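EchA1_1 (Mycobacterium avium subsp. paratuberculosis, PDB 3R9T) probably catalyses the reversible hydration of 2-enoyl-CoA to 3-hydroxyacyl-CoA in fatty acid metabolism, as a crotonase-fold member of the enoyl-CoA hydratase/isomerase family. Local coordinates at the interface of chains A and B. Numbering follows the deposited sequence. Chains: chain A/B, EchA1_1.

The interface of chains A and B. Residues chain A 248, 264, 266-267; chain B 55, 208-209.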
loop_
_atom_site.group_PDB
_atom_site.type_symbol
_atom_site.label_atom_id
_atom_site.label_comp_id
_atom_site.label_asym_id
_atom_site.label_seq_id
_atom_site.Cartn_x
_atom_site.Cartn_y
_atom_site.Cartn_z
ATOM N N ASP A 248 -17.727 12.034 -26.153
ATOM C CA ASP A 248 -16.772 10.928 -26.091
ATOM C C ASP A 248 -17.333 9.693 -25.366
ATOM O O ASP A 248 -17.048 8.561 -25.761
ATOM C CB ASP A 248 -15.457 11.395 -25.446
ATOM C CG ASP A 248 -14.602 12.244 -26.393
ATOM O OD1 ASP A 248 -14.973 12.420 -27.580
ATOM O OD2 ASP A 248 -13.553 12.753 -25.947
ATOM N N TRP A 264 -11.853 10.691 -30.630
ATOM C CA TRP A 264 -12.123 11.537 -29.475
ATOM C C TRP A 264 -12.076 13.031 -29.803
ATOM O O TRP A 264 -11.248 13.480 -30.608
ATOM C CB TRP A 264 -11.115 11.280 -28.359
ATOM C CG TRP A 264 -10.853 9.850 -28.033
ATOM C CD1 TRP A 264 -9.638 9.216 -28.064
ATOM C CD2 TRP A 264 -11.799 8.876 -27.581
ATOM N NE1 TRP A 264 -9.778 7.912 -27.681
ATOM C CE2 TRP A 264 -11.089 7.679 -27.365
ATOM C CE3 TRP A 264 -13.178 8.897 -27.330
ATOM C CZ2 TRP A 264 -11.707 6.518 -26.924
ATOM C CZ3 TRP A 264 -13.787 7.735 -26.901
ATOM C CH2 TRP A 264 -13.052 6.565 -26.694
ATOM N N ALA A 266 -12.437 15.261 -26.836
ATOM C CA ALA A 266 -12.167 15.881 -25.548
ATOM C C ALA A 266 -13.399 16.676 -25.133
ATOM O O ALA A 266 -13.314 17.680 -24.433
ATOM C CB ALA A 266 -10.917 16.768 -25.619
ATOM N N ARG A 267 -14.553 16.188 -25.579
ATOM C CA ARG A 267 -15.833 16.763 -25.222
ATOM C C ARG A 267 -16.923 15.726 -25.459
ATOM O O ARG A 267 -18.087 16.025 -25.197
ATOM C CB ARG A 267 -16.102 18.036 -26.043
ATOM O OXT ARG A 267 -16.677 14.598 -25.896
ATOM N N ARG B 55 -1.410 15.365 -24.786
ATOM C CA ARG B 55 -2.118 14.233 -24.171
ATOM C C ARG B 55 -1.325 13.508 -23.080
ATOM O O ARG B 55 -1.890 12.701 -22.331
ATOM C CB ARG B 55 -2.497 13.202 -25.239
ATOM C CG ARG B 55 -3.521 13.686 -26.262
ATOM C CD ARG B 55 -4.869 14.022 -25.639
ATOM N NE ARG B 55 -5.258 12.937 -24.743
ATOM C CZ ARG B 55 -5.833 11.787 -25.099
ATOM N NH1 ARG B 55 -6.211 11.551 -26.352
ATOM N NH2 ARG B 55 -6.070 10.873 -24.161
ATOM N N PRO B 208 -9.521 11.113 -23.641
ATOM C CA PRO B 208 -8.854 12.098 -22.773
ATOM C C PRO B 208 -9.616 12.426 -21.502
ATOM O O PRO B 208 -9.027 12.519 -20.436
ATOM C CB PRO B 208 -8.763 13.358 -23.653
ATOM C CG PRO B 208 -9.717 13.139 -24.762
ATOM C CD PRO B 208 -9.721 11.652 -25.000
ATOM N N LEU B 209 -10.915 12.646 -21.613
ATOM C CA LEU B 209 -11.678 12.993 -20.418
ATOM C C LEU B 209 -11.712 11.857 -19.393
ATOM O O LEU B 209 -11.769 12.107 -18.188
ATOM C CB LEU B 209 -13.106 13.397 -20.766
ATOM C CG LEU B 209 -13.266 14.630 -21.666
ATOM C CD1 LEU B 209 -14.738 14.789 -22.069
ATOM C CD2 LEU B 209 -12.726 15.873 -20.972
HETATM O O HOH W 1 -12.843 11.815 -23.592
#
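B:Pro208, the first residue of helix 208-218 in chain B, sets the edge of its ring between A:Trp264 and A:Ala266 near the C-terminus of chain A. Two neighbouring ring carbons divide the work. CD sits over the indole face at its CG end, displaced towards A:Trp264 CB, which it also touches at 3.7 Å, while CG rests 3.8 Å from A:Ala266 CA and almost as near its methyl. Beside it, B:Leu209 lies along the last peptide link: CG stands anti to its own carbonyl carbon (chi1 -62°), and the extended branch CD1 ends 3.8 Å from A:Arg267 N, while CD2 faces the carbonyl oxygen of A:Ala266. All these spacings are ordinary van der Waals contacts. Farther out on the B side, the CB of B:Pro208 sits 3.5 Å above the centre of the B:Arg55 guanidinium, which comes to A:Trp264 CD1 only loosely, at 4.5 Å from NH1. The pairing joins copies within a deposited trimer, an arrangement common in crotonases, although this patch alone does not prove the biological assembly. At the polar rim A:Asp248, which starts helix 248-257, turns OD1 to the edge of the A:Trp264 ring, in its plane, and uses OD2 both within its chain and towards the partner. The syn side of OD2 accepts A:Ala266 N at 2.9 Å, in a bent bond (136° at H) with the donor 25° out of the carboxylate plane, which probably helps fix the C-terminal loop against the proline. The link between chains is indirect: water 1 lies 2.6 Å from A:Asp248 OD2 and 2.9 Å from B:Leu209 N, whose N-H belongs to the first turn of helix 208-218.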